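Local coordinates for protein lasso peptide isopeptidase AtxE2 (Asticcacaulis excentricus, PDB 5TXE) that hydrolyses the isopeptide bond of the lasso peptides astexin-2 and astexin-3, recognising mainly their knotted loop and converting them to linear peptides, at residues D257-M262 and F268-T273; T282-R287 and L316-R321; M329-M334 and L377-G382; A261-T266 and T312-Y317. The protein carries 1 engineered substitution. One frame throughout, in Å; residues are numbered along the deposited sequence.

Contact 1 (D257-M262 and F268-T273); sequences DPLRAM and FSVSRT
Ala261 and Phe268 face each other as an antiparallel hydrogen-bonded pair, and two backbone bonds close the ring between them. Ala261 N gives its hydrogen to Phe268 O at 3.1 Å, with the donor tilted 30° from the carbonyl plane. The return bond, Phe268 N to Ala261 O, is shorter at 2.8 Å and approaches almost head-on, with a C=O...N angle of 166°. Ala261 O also sits near the plane of the Phe268 ring, at its edge. Phe268 O has a further neighbour in Arg260 CA, a CA-H...O contact of 3.3 Å, and Arg260 CG lies close by. A second contact of this kind joins Ser269 CA to Leu259 O at 3.5 Å. Beyond it the two chains part and a water takes over: it donates to Leu259 O at 2.6 Å and accepts from Val270 N at 3.3 Å. Leu259 CD1 and Val270 CG1 brush each other loosely at 4.4 Å. Further back, a type I turn from Asp257 to Arg260 sets up the incoming chain; within it Asp257 OD1 takes the N-H of Leu259 in an Asx turn, met from above the carboxylate plane. On the far side of strand 266-271, Ser269 and Ser271 bond through their backbones to strand 283-288. The side chains of Ala261 and Phe268 share one face and rest on Met307 of the next sheet. Across the two segments the polar grip is all main-chain, extended by one water where the turn enters, and side chains add only a loose apolar touch.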
loop_
_atom_site.group_PDB
_atom_site.type_symbol
_atom_site.label_atom_id
_atom_site.label_comp_id
_atom_site.label_asym_id
_atom_site.label_seq_id
_atom_site.Cartn_x
_atom_site.Cartn_y
_atom_site.Cartn_z
ATOM N N ASP A 257 -11.600 18.679 0.362
ATOM C CA ASP A 257 -10.227 18.725 0.838
ATOM C C ASP A 257 -10.272 18.250 2.288
ATOM O O ASP A 257 -10.899 18.872 3.148
ATOM C CB ASP A 257 -9.676 20.168 0.732
ATOM C CG ASP A 257 -8.163 20.247 0.870
ATOM O OD1 ASP A 257 -7.539 19.328 1.437
ATOM O OD2 ASP A 257 -7.578 21.244 0.398
ATOM N N PRO A 258 -9.618 17.128 2.586
ATOM C CA PRO A 258 -9.616 16.721 4.004
ATOM C C PRO A 258 -8.720 17.615 4.898
ATOM O O PRO A 258 -8.699 17.447 6.120
ATOM C CB PRO A 258 -9.038 15.307 3.932
ATOM C CG PRO A 258 -8.028 15.427 2.809
ATOM C CD PRO A 258 -8.682 16.316 1.773
ATOM N N LEU A 259 -7.965 18.519 4.283
ATOM C CA LEU A 259 -7.114 19.469 5.012
ATOM C C LEU A 259 -7.712 20.907 5.083
ATOM O O LEU A 259 -6.982 21.893 5.290
ATOM C CB LEU A 259 -5.723 19.472 4.361
ATOM C CG LEU A 259 -4.903 18.193 4.645
ATOM C CD1 LEU A 259 -3.447 18.379 4.209
ATOM C CD2 LEU A 259 -4.917 17.816 6.124
ATOM N N ARG A 260 -9.035 20.998 4.911
ATOM C CA ARG A 260 -9.794 22.247 4.963
ATOM C C ARG A 260 -11.112 21.976 5.705
ATOM O O ARG A 260 -11.739 20.953 5.531
ATOM C CB ARG A 260 -10.095 22.709 3.546
ATOM C CG ARG A 260 -9.938 24.194 3.242
ATOM C CD ARG A 260 -10.873 24.620 2.115
ATOM N NE ARG A 260 -12.298 24.586 2.545
ATOM C CZ ARG A 260 -13.193 25.572 2.421
ATOM N NH1 ARG A 260 -12.880 26.736 1.853
ATOM N NH2 ARG A 260 -14.430 25.383 2.866
ATOM N N ALA A 261 -11.512 22.874 6.576
ATOM C CA ALA A 261 -12.810 22.797 7.239
ATOM C C ALA A 261 -13.369 24.196 7.529
ATOM O O ALA A 261 -12.612 25.177 7.656
ATOM C CB ALA A 261 -12.685 22.066 8.550
ATOM N N MET A 262 -14.689 24.271 7.694
ATOM C CA MET A 262 -15.328 25.511 8.102
ATOM C C MET A 262 -16.025 25.288 9.443
ATOM O O MET A 262 -16.563 24.223 9.694
ATOM C CB MET A 262 -16.301 26.018 7.032
ATOM C CG MET A 262 -15.667 26.830 5.914
ATOM S SD MET A 262 -16.876 28.096 5.487
ATOM C CE MET A 262 -17.295 27.629 3.794
ATOM N N PHE A 268 -10.565 26.923 8.276
ATOM C CA PHE A 268 -9.325 26.312 8.706
ATOM C C PHE A 268 -8.637 25.644 7.549
ATOM O O PHE A 268 -9.280 25.037 6.706
ATOM C CB PHE A 268 -9.602 25.342 9.781
ATOM C CG PHE A 268 -10.121 25.972 11.018
ATOM C CD1 PHE A 268 -9.263 26.624 11.889
ATOM C CD2 PHE A 268 -11.434 25.926 11.315
ATOM C CE1 PHE A 268 -9.720 27.200 13.065
ATOM C CE2 PHE A 268 -11.909 26.512 12.466
ATOM C CZ PHE A 268 -11.049 27.150 13.347
ATOM N N SER A 269 -7.330 25.847 7.454
ATOM C CA SER A 269 -6.552 25.193 6.452
ATOM C C SER A 269 -5.131 25.012 6.999
ATOM O O SER A 269 -4.905 25.194 8.184
ATOM C CB SER A 269 -6.576 25.991 5.178
ATOM O OG SER A 269 -5.915 27.210 5.378
ATOM N N VAL A 270 -4.207 24.602 6.147
ATOM C CA VAL A 270 -2.890 24.254 6.566
ATOM C C VAL A 270 -1.948 24.852 5.561
ATOM O O VAL A 270 -2.230 24.836 4.375
ATOM C CB VAL A 270 -2.898 22.728 6.580
ATOM C CG1 VAL A 270 -1.731 22.112 5.871
ATOM C CG2 VAL A 270 -3.135 22.240 7.985
ATOM N N SER A 271 -0.838 25.428 5.991
ATOM C CA SER A 271 0.141 25.877 4.984
ATOM C C SER A 271 1.530 25.945 5.580
ATOM O O SER A 271 1.688 25.878 6.776
ATOM C CB SER A 271 -0.254 27.262 4.443
ATOM O OG SER A 271 -0.149 28.238 5.472
ATOM N N ARG A 272 2.526 26.159 4.731
ATOM C CA ARG A 272 3.921 26.318 5.167
ATOM C C ARG A 272 4.348 27.799 5.162
ATOM O O ARG A 272 3.818 28.584 4.381
ATOM C CB ARG A 272 4.817 25.555 4.220
ATOM C CG ARG A 272 4.244 24.243 3.759
ATOM C CD ARG A 272 5.081 23.647 2.642
ATOM N NE ARG A 272 5.254 22.210 2.897
ATOM C CZ ARG A 272 4.348 21.255 2.641
ATOM N NH1 ARG A 272 3.174 21.544 2.080
ATOM N NH2 ARG A 272 4.619 19.992 2.961
ATOM N N THR A 273 5.303 28.182 6.015
ATOM C CA THR A 273 5.910 29.537 5.940
ATOM C C THR A 273 6.633 29.743 4.618
ATOM O O THR A 273 6.759 30.862 4.159
ATOM C CB THR A 273 6.918 29.812 7.070
ATOM O OG1 THR A 273 6.378 29.350 8.306
ATOM C CG2 THR A 273 7.214 31.324 7.191
HETATM O O HOH W 1 -5.414 23.037 3.519
#

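Contact 2 (T282-R287 and L316-R321); sequences TTLVAR and LYFLRR
Leu284 and Leu316 reach toward each other tip to tip, and the contact is wholly apolar. Both methyls of Leu284 rest on a single methyl of its partner: Leu316 CD2 lies 4.0 Å from Leu284 CD2 and 4.1 Å from Leu284 CD1. Each leucine carries CG anti to the backbone N (chi1 -174° in Leu284, -176° in Leu316), which extends both side chains across the gap between the strands. A second apolar touch involves an aromatic ring. Leu284 CD2 approaches Phe318 CE2 obliquely at 4.4 Å, a looser fit than the one between the leucines, so this one methyl meets both Leu316 and Phe318. Leu316 and Phe318 are two positions apart on strand 315-322, with Tyr317 between them, and they present the same face of that strand to Leu284. Hydrogen bonds are absent between the segments; the nearest CA atoms, those of Leu284 and Phe318, are 10.0 Å apart, a spacing of stacked sheets and not of paired strands. Polar links lie around the contact, among them Thr282 with Asn303, where the chain crosses to the next sheet, and a salt bridge from Arg320 to Glu322. The Phe318 ring meets that of Tyr332, their planes inclined by about 20°. Strands 283-288 and 315-322 belong to successive four-stranded antiparallel sheets, consistent with adjoining blades of the beta-propeller of the prolyl oligopeptidase family. Met307 of strand 304-310 and Met334 of strand 328-335 also pack on Leu284, between the two sheets.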
loop_
_atom_site.group_PDB
_atom_site.type_symbol
_atom_site.label_atom_id
_atom_site.label_comp_id
_atom_site.label_asym_id
_atom_site.label_seq_id
_atom_site.Cartn_x
_atom_site.Cartn_y
_atom_site.Cartn_z
ATOM N N THR A 282 3.847 21.941 7.885
ATOM C CA THR A 282 2.655 22.727 7.691
ATOM C C THR A 282 2.155 23.061 9.050
ATOM O O THR A 282 2.470 22.353 10.030
ATOM C CB THR A 282 1.549 21.946 6.950
ATOM O OG1 THR A 282 1.008 20.924 7.804
ATOM C CG2 THR A 282 2.098 21.342 5.700
ATOM N N THR A 283 1.371 24.137 9.087
ATOM C CA THR A 283 0.794 24.665 10.295
ATOM C C THR A 283 -0.679 24.970 10.001
ATOM O O THR A 283 -0.989 25.520 8.952
ATOM C CB THR A 283 1.482 26.001 10.715
ATOM O OG1 THR A 283 2.887 25.795 10.932
ATOM C CG2 THR A 283 0.899 26.504 11.981
ATOM N N LEU A 284 -1.542 24.665 10.958
ATOM C CA LEU A 284 -2.911 25.094 10.946
ATOM C C LEU A 284 -3.069 26.624 10.909
ATOM O O LEU A 284 -2.454 27.331 11.723
ATOM C CB LEU A 284 -3.562 24.651 12.214
ATOM C CG LEU A 284 -5.056 24.920 12.279
ATOM C CD1 LEU A 284 -5.790 24.119 11.229
ATOM C CD2 LEU A 284 -5.548 24.538 13.652
ATOM N N VAL A 285 -3.899 27.107 9.988
ATOM C CA VAL A 285 -4.238 28.546 9.890
ATOM C C VAL A 285 -5.761 28.757 9.909
ATOM O O VAL A 285 -6.537 27.908 9.453
ATOM C CB VAL A 285 -3.622 29.292 8.687
ATOM C CG1 VAL A 285 -2.193 28.845 8.406
ATOM C CG2 VAL A 285 -4.459 29.125 7.451
ATOM N N ALA A 286 -6.163 29.875 10.501
ATOM C CA ALA A 286 -7.556 30.260 10.605
ATOM C C ALA A 286 -7.798 31.644 9.957
ATOM O O ALA A 286 -7.051 32.597 10.237
ATOM C CB ALA A 286 -7.961 30.274 12.057
ATOM N N ARG A 287 -8.806 31.720 9.084
ATOM C CA ARG A 287 -9.257 32.965 8.463
ATOM C C ARG A 287 -10.722 33.207 8.832
ATOM O O ARG A 287 -11.548 32.317 8.618
ATOM C CB ARG A 287 -9.147 32.871 6.939
ATOM C CG ARG A 287 -7.749 32.656 6.383
ATOM C CD ARG A 287 -7.772 32.382 4.872
ATOM N NE ARG A 287 -8.557 33.393 4.159
ATOM C CZ ARG A 287 -8.091 34.530 3.633
ATOM N NH1 ARG A 287 -6.794 34.855 3.699
ATOM N NH2 ARG A 287 -8.947 35.354 3.017
ATOM N N LEU A 316 -12.912 22.307 16.117
ATOM C CA LEU A 316 -12.213 21.629 15.066
ATOM C C LEU A 316 -11.561 20.391 15.671
ATOM O O LEU A 316 -11.035 20.451 16.795
ATOM C CB LEU A 316 -11.139 22.535 14.511
ATOM C CG LEU A 316 -10.394 21.983 13.324
ATOM C CD1 LEU A 316 -11.255 21.993 12.070
ATOM C CD2 LEU A 316 -9.115 22.750 13.119
ATOM N N TYR A 317 -11.666 19.257 14.963
ATOM C CA TYR A 317 -10.929 18.050 15.329
ATOM C C TYR A 317 -9.900 17.749 14.254
ATOM O O TYR A 317 -10.134 18.000 13.082
ATOM C CB TYR A 317 -11.855 16.873 15.437
ATOM C CG TYR A 317 -13.054 17.069 16.303
ATOM C CD1 TYR A 317 -12.991 16.872 17.674
ATOM C CD2 TYR A 317 -14.285 17.403 15.734
ATOM C CE1 TYR A 317 -14.113 17.032 18.464
ATOM C CE2 TYR A 317 -15.429 17.537 16.517
ATOM C CZ TYR A 317 -15.362 17.366 17.881
ATOM O OH TYR A 317 -16.535 17.545 18.652
ATOM N N PHE A 318 -8.738 17.241 14.660
ATOM C CA PHE A 318 -7.760 16.838 13.690
ATOM C C PHE A 318 -6.859 15.684 14.083
ATOM O O PHE A 318 -6.670 15.392 15.270
ATOM C CB PHE A 318 -6.946 18.024 13.180
ATOM C CG PHE A 318 -6.139 18.738 14.213
ATOM C CD1 PHE A 318 -4.909 18.252 14.596
ATOM C CD2 PHE A 318 -6.562 19.956 14.732
ATOM C CE1 PHE A 318 -4.122 18.929 15.501
ATOM C CE2 PHE A 318 -5.770 20.646 15.638
ATOM C CZ PHE A 318 -4.547 20.129 16.021
ATOM N N LEU A 319 -6.337 15.028 13.056
ATOM C CA LEU A 319 -5.413 13.909 13.208
ATOM C C LEU A 319 -4.035 14.296 12.796
ATOM O O LEU A 319 -3.856 15.161 11.926
ATOM C CB LEU A 319 -5.781 12.772 12.246
ATOM C CG LEU A 319 -6.949 11.888 12.655
ATOM C CD1 LEU A 319 -7.230 10.855 11.568
ATOM C CD2 LEU A 319 -6.638 11.198 13.962
ATOM N N ARG A 320 -3.057 13.618 13.376
ATOM C CA ARG A 320 -1.706 13.747 12.887
ATOM C C ARG A 320 -0.848 12.608 13.399
ATOM O O ARG A 320 -1.255 11.832 14.260
ATOM C CB ARG A 320 -1.081 15.050 13.333
ATOM C CG ARG A 320 -0.814 15.012 14.837
ATOM C CD ARG A 320 -0.423 16.288 15.521
ATOM N NE ARG A 320 0.772 16.877 15.020
ATOM C CZ ARG A 320 1.868 17.065 15.736
ATOM N NH1 ARG A 320 1.945 16.684 17.011
ATOM N NH2 ARG A 320 2.897 17.638 15.134
ATOM N N ARG A 321 0.353 12.527 12.848
ATOM C CA ARG A 321 1.353 11.581 13.335
ATOM C C ARG A 321 2.303 12.276 14.267
ATOM O O ARG A 321 2.574 13.442 14.080
ATOM C CB ARG A 321 2.123 11.003 12.160
ATOM C CG ARG A 321 1.227 10.098 11.366
ATOM C CD ARG A 321 1.355 10.263 9.884
ATOM N NE ARG A 321 0.394 9.385 9.212
ATOM C CZ ARG A 321 0.704 8.392 8.370
ATOM N NH1 ARG A 321 1.963 8.141 8.027
ATOM N NH2 ARG A 321 -0.272 7.658 7.834
#

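Contact 3 (M329-M334 and L377-G382); sequences MALYRM and LNLTSG
Two successive four-stranded sheets, consistent with neighbouring propeller blades, meet where Leu331 of strand 328-335 brings one methyl against both Leu377 and Leu379, at the end of strand 373-378 and the start of its hairpin loop. Leu331 CD2 does all the apolar touching. It lies 3.9 Å from Leu377 CD2, the two side chains approaching tip to tip, and 3.9 Å from Leu379 CD2, where the side chains cross at about a right angle. With CG anti to the backbone N (chi1 178°), Leu331 is carried out across the gap between the sheets. Arg333, next but one along the strand, runs extended from CG to NE beside the loop and places CD 3.5 Å from Leu379 O. That carbonyl oxygen is in the plane of the guanidinium at its edge, but NE stays 3.7 Å away from Leu379 O and no hydrogen bond forms. The loop is shaped from within: Asn378 OD1 accepts from Thr380 N at 2.8 Å, in the carbonyl plane, as an Asx turn, and from Ser381 N at 3.1 Å, from above that plane. Gly382 N then bonds back to Asn378 O. Tyr317 packs on both Arg333 and Leu379. Asn378 thus takes up three N-H groups of the loop, and across the gap the contact is mainly leucine methyls, the arginine adding at most a weak electrostatic attraction at its border.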
loop_
_atom_site.group_PDB
_atom_site.type_symbol
_atom_site.label_atom_id
_atom_site.label_comp_id
_atom_site.label_asym_id
_atom_site.label_seq_id
_atom_site.Cartn_x
_atom_site.Cartn_y
_atom_site.Cartn_z
ATOM N N MET A 329 -0.274 7.819 16.073
ATOM C CA MET A 329 -1.299 8.709 15.571
ATOM C C MET A 329 -1.890 9.376 16.781
ATOM O O MET A 329 -1.956 8.773 17.826
ATOM C CB MET A 329 -2.453 7.953 14.915
ATOM C CG MET A 329 -2.087 7.245 13.641
ATOM S SD MET A 329 -2.584 8.095 12.154
ATOM C CE MET A 329 -4.292 8.375 12.492
ATOM N N ALA A 330 -2.421 10.573 16.586
ATOM C CA ALA A 330 -3.101 11.323 17.648
ATOM C C ALA A 330 -4.250 12.135 17.078
ATOM O O ALA A 330 -4.190 12.611 15.964
ATOM C CB ALA A 330 -2.107 12.241 18.364
ATOM N N LEU A 331 -5.276 12.273 17.879
ATOM C CA LEU A 331 -6.440 13.029 17.562
ATOM C C LEU A 331 -6.556 14.180 18.544
ATOM O O LEU A 331 -6.459 13.963 19.775
ATOM C CB LEU A 331 -7.631 12.132 17.759
ATOM C CG LEU A 331 -8.998 12.732 17.522
ATOM C CD1 LEU A 331 -9.135 13.223 16.101
ATOM C CD2 LEU A 331 -10.039 11.653 17.835
ATOM N N TYR A 332 -6.765 15.384 17.998
ATOM C CA TYR A 332 -6.883 16.640 18.762
ATOM C C TYR A 332 -8.272 17.270 18.654
ATOM O O TYR A 332 -8.949 17.172 17.597
ATOM C CB TYR A 332 -5.829 17.640 18.287
ATOM C CG TYR A 332 -4.444 17.249 18.731
ATOM C CD1 TYR A 332 -3.715 16.327 18.022
ATOM C CD2 TYR A 332 -3.882 17.790 19.884
ATOM C CE1 TYR A 332 -2.443 15.945 18.438
ATOM C CE2 TYR A 332 -2.622 17.418 20.309
ATOM C CZ TYR A 332 -1.913 16.484 19.577
ATOM O OH TYR A 332 -0.688 16.105 19.982
ATOM N N ARG A 333 -8.679 17.927 19.752
ATOM C CA ARG A 333 -9.904 18.741 19.801
ATOM C C ARG A 333 -9.547 20.198 20.147
ATOM O O ARG A 333 -8.868 20.476 21.131
ATOM C CB ARG A 333 -10.799 18.139 20.837
ATOM C CG ARG A 333 -12.130 18.803 21.076
ATOM C CD ARG A 333 -12.709 18.172 22.341
ATOM N NE ARG A 333 -14.061 18.642 22.550
ATOM C CZ ARG A 333 -14.386 19.854 23.015
ATOM N NH1 ARG A 333 -13.456 20.758 23.349
ATOM N NH2 ARG A 333 -15.668 20.162 23.149
ATOM N N MET A 334 -10.031 21.108 19.332
ATOM C CA MET A 334 -9.655 22.486 19.434
ATOM C C MET A 334 -10.910 23.376 19.359
ATOM O O MET A 334 -11.484 23.507 18.267
ATOM C CB MET A 334 -8.727 22.859 18.280
ATOM C CG MET A 334 -8.166 24.243 18.478
ATOM S SD MET A 334 -7.252 24.819 17.082
ATOM C CE MET A 334 -8.591 25.333 16.027
ATOM N N LEU A 377 -14.811 6.444 17.790
ATOM C CA LEU A 377 -13.978 7.200 18.686
ATOM C C LEU A 377 -14.850 8.326 19.286
ATOM O O LEU A 377 -15.419 9.140 18.560
ATOM C CB LEU A 377 -12.815 7.745 17.893
ATOM C CG LEU A 377 -11.469 7.877 18.587
ATOM C CD1 LEU A 377 -11.198 6.811 19.619
ATOM C CD2 LEU A 377 -10.374 7.773 17.562
ATOM N N ASN A 378 -14.969 8.361 20.605
ATOM C CA ASN A 378 -15.711 9.426 21.285
ATOM C C ASN A 378 -14.935 10.755 21.253
ATOM O O ASN A 378 -13.827 10.861 21.767
ATOM C CB ASN A 378 -16.016 8.964 22.708
ATOM C CG ASN A 378 -16.860 9.958 23.500
ATOM O OD1 ASN A 378 -16.649 11.176 23.476
ATOM N ND2 ASN A 378 -17.787 9.423 24.255
ATOM N N LEU A 379 -15.521 11.775 20.641
ATOM C CA LEU A 379 -14.810 13.032 20.445
ATOM C C LEU A 379 -14.776 13.984 21.677
ATOM O O LEU A 379 -14.311 15.132 21.570
ATOM C CB LEU A 379 -15.402 13.769 19.239
ATOM C CG LEU A 379 -15.191 13.048 17.914
ATOM C CD1 LEU A 379 -15.804 13.857 16.778
ATOM C CD2 LEU A 379 -13.709 12.814 17.679
ATOM N N THR A 380 -15.285 13.519 22.812
ATOM C CA THR A 380 -15.253 14.266 24.049
ATOM C C THR A 380 -14.210 13.634 24.942
ATOM O O THR A 380 -13.236 14.286 25.311
ATOM C CB THR A 380 -16.617 14.230 24.752
ATOM O OG1 THR A 380 -17.617 14.825 23.897
ATOM C CG2 THR A 380 -16.527 14.992 26.089
ATOM N N SER A 381 -14.409 12.346 25.245
ATOM C CA SER A 381 -13.495 11.580 26.100
ATOM C C SER A 381 -12.275 11.011 25.374
ATOM O O SER A 381 -11.274 10.694 26.011
ATOM C CB SER A 381 -14.259 10.428 26.722
ATOM O OG SER A 381 -14.532 9.421 25.767
ATOM N N GLY A 382 -12.369 10.828 24.054
ATOM C CA GLY A 382 -11.278 10.189 23.296
ATOM C C GLY A 382 -11.247 8.659 23.418
ATOM O O GLY A 382 -10.277 8.027 23.057
#

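Contact 4 (A261-T266 and T312-Y317); sequences AMVGRT and TANVLY
Val263 and Asn314 cross at about a right angle, the forked valine meeting the amide end of the asparagine. CG1 of Val263 comes up against Asn314 OD1 at 3.6 Å, an apolar methyl beside a carbonyl oxygen, and lies near Asn314 CA as well. The other branch, Val263 CG2, is directed at the backbone and stops 3.8 Å from Val315 O. The asparagine side chain swings to the valine because its CG stands anti to the backbone N (chi1 -176°) on a residue of left-handed backbone conformation. Asn314 and Val315 together face Asp310, forming a G1 beta bulge at the start of strand 315-322. The amide nitrogen, Asn314 ND2, makes a weak hydrogen bond with Asp337. Farther along the strands a purely apolar pair takes over: Ala261 CB touches Leu316 CD1 at 3.8 Å, the branch of that leucine nearest strand 261-263. Val263 itself is fixed by a type II' turn running to Thr266, closed by Val263 N to Thr266 O (3.0 Å) and Thr266 N to Val263 O (3.1 Å), with Gly264 at its positive-phi corner. Ala336 packs on both Val263 and Asn314. Two hairpin bends of successive sheets are thereby set side by side. No hydrogen bond spans the segments, so within them the contact is one of van der Waals packing, and a weak bond from Gly264 N to Glu311, just outside, adds a polar link between the bends.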
loop_
_atom_site.group_PDB
_atom_site.type_symbol
_atom_site.label_atom_id
_atom_site.label_comp_id
_atom_site.label_asym_id
_atom_site.label_seq_id
_atom_site.Cartn_x
_atom_site.Cartn_y
_atom_site.Cartn_z
ATOM N N ALA A 261 -11.512 22.874 6.576
ATOM C CA ALA A 261 -12.810 22.797 7.239
ATOM C C ALA A 261 -13.369 24.196 7.529
ATOM O O ALA A 261 -12.612 25.177 7.656
ATOM C CB ALA A 261 -12.685 22.066 8.550
ATOM N N MET A 262 -14.689 24.271 7.694
ATOM C CA MET A 262 -15.328 25.511 8.102
ATOM C C MET A 262 -16.025 25.288 9.443
ATOM O O MET A 262 -16.563 24.223 9.694
ATOM C CB MET A 262 -16.301 26.018 7.032
ATOM C CG MET A 262 -15.667 26.830 5.914
ATOM S SD MET A 262 -16.876 28.096 5.487
ATOM C CE MET A 262 -17.295 27.629 3.794
ATOM N N VAL A 263 -15.915 26.269 10.334
ATOM C CA VAL A 263 -16.742 26.340 11.535
ATOM C C VAL A 263 -17.244 27.803 11.652
ATOM O O VAL A 263 -16.444 28.712 11.880
ATOM C CB VAL A 263 -15.937 25.974 12.787
ATOM C CG1 VAL A 263 -16.861 25.830 13.964
ATOM C CG2 VAL A 263 -15.135 24.697 12.578
ATOM N N GLY A 264 -18.535 28.040 11.431
ATOM C CA GLY A 264 -19.063 29.398 11.388
ATOM C C GLY A 264 -18.486 30.133 10.187
ATOM O O GLY A 264 -18.489 29.613 9.063
ATOM N N ARG A 265 -17.948 31.330 10.446
ATOM C CA ARG A 265 -17.296 32.173 9.422
ATOM C C ARG A 265 -15.797 31.819 9.236
ATOM O O ARG A 265 -15.135 32.308 8.298
ATOM C CB ARG A 265 -17.436 33.677 9.765
ATOM C CG ARG A 265 -18.851 34.242 9.646
ATOM C CD ARG A 265 -19.053 35.712 10.145
ATOM N NE ARG A 265 -17.962 36.668 9.838
ATOM C CZ ARG A 265 -17.651 37.159 8.621
ATOM N NH1 ARG A 265 -18.319 36.784 7.513
ATOM N NH2 ARG A 265 -16.627 38.016 8.506
ATOM N N THR A 266 -15.272 30.963 10.114
ATOM C CA THR A 266 -13.846 30.625 10.140
ATOM C C THR A 266 -13.487 29.433 9.227
ATOM O O THR A 266 -14.071 28.362 9.299
ATOM C CB THR A 266 -13.454 30.305 11.547
ATOM O OG1 THR A 266 -13.891 31.384 12.358
ATOM C CG2 THR A 266 -11.939 30.142 11.669
ATOM N N THR A 312 -22.032 22.841 15.513
ATOM C CA THR A 312 -22.805 22.681 16.730
ATOM C C THR A 312 -21.937 22.800 17.988
ATOM O O THR A 312 -22.273 23.532 18.930
ATOM C CB THR A 312 -23.507 21.316 16.696
ATOM O OG1 THR A 312 -24.272 21.254 15.499
ATOM C CG2 THR A 312 -24.423 21.088 17.879
ATOM N N ALA A 313 -20.828 22.072 18.024
ATOM C CA ALA A 313 -19.969 22.091 19.201
ATOM C C ALA A 313 -19.010 23.272 19.107
ATOM O O ALA A 313 -18.336 23.605 20.088
ATOM C CB ALA A 313 -19.191 20.789 19.309
ATOM N N ASN A 314 -18.935 23.873 17.925
ATOM C CA ASN A 314 -18.008 24.954 17.647
ATOM C C ASN A 314 -16.566 24.502 17.941
ATOM O O ASN A 314 -15.873 25.094 18.779
ATOM C CB ASN A 314 -18.415 26.189 18.463
ATOM C CG ASN A 314 -17.572 27.387 18.158
ATOM O OD1 ASN A 314 -17.384 27.767 16.991
ATOM N ND2 ASN A 314 -17.060 28.014 19.215
ATOM N N VAL A 315 -16.146 23.397 17.313
ATOM C CA VAL A 315 -14.780 22.890 17.493
ATOM C C VAL A 315 -14.239 22.342 16.201
ATOM O O VAL A 315 -14.994 22.040 15.286
ATOM C CB VAL A 315 -14.629 21.815 18.611
ATOM C CG1 VAL A 315 -15.263 22.254 19.921
ATOM C CG2 VAL A 315 -15.252 20.523 18.215
ATOM N N LEU A 316 -12.912 22.307 16.117
ATOM C CA LEU A 316 -12.213 21.629 15.066
ATOM C C LEU A 316 -11.561 20.391 15.671
ATOM O O LEU A 316 -11.035 20.451 16.795
ATOM C CB LEU A 316 -11.139 22.535 14.511
ATOM C CG LEU A 316 -10.394 21.983 13.324
ATOM C CD1 LEU A 316 -11.255 21.993 12.070
ATOM C CD2 LEU A 316 -9.115 22.750 13.119
ATOM N N TYR A 317 -11.666 19.257 14.963
ATOM C CA TYR A 317 -10.929 18.050 15.329
ATOM C C TYR A 317 -9.900 17.749 14.254
ATOM O O TYR A 317 -10.134 18.000 13.082
ATOM C CB TYR A 317 -11.855 16.873 15.437
ATOM C CG TYR A 317 -13.054 17.069 16.303
ATOM C CD1 TYR A 317 -12.991 16.872 17.674
ATOM C CD2 TYR A 317 -14.285 17.403 15.734
ATOM C CE1 TYR A 317 -14.113 17.032 18.464
ATOM C CE2 TYR A 317 -15.429 17.537 16.517
ATOM C CZ TYR A 317 -15.362 17.366 17.881
ATOM O OH TYR A 317 -16.535 17.545 18.652
#

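Contact 1 is the one made within a sheet, by backbone hydrogen bonds and a water, and it is only partly buried. Contacts 2, 3 and 4 are buried and join sheets through side chains without a hydrogen bond. Contacts 2 and 4 bridge the same two sheets and share Leu316: contact 2 is closed by leucines and a phenylalanine, contact 4 by bends at which polar and apolar atoms mix. Contact 3 continues to the following sheet, and strands 315-322 and 328-335 tie it to contact 2 through main-chain bonds. Phe268 of contact 1 packs on Val263, Leu316 and Met334, linking the hairpin to this interior. All lie away from the catalytic and substrate-binding residues.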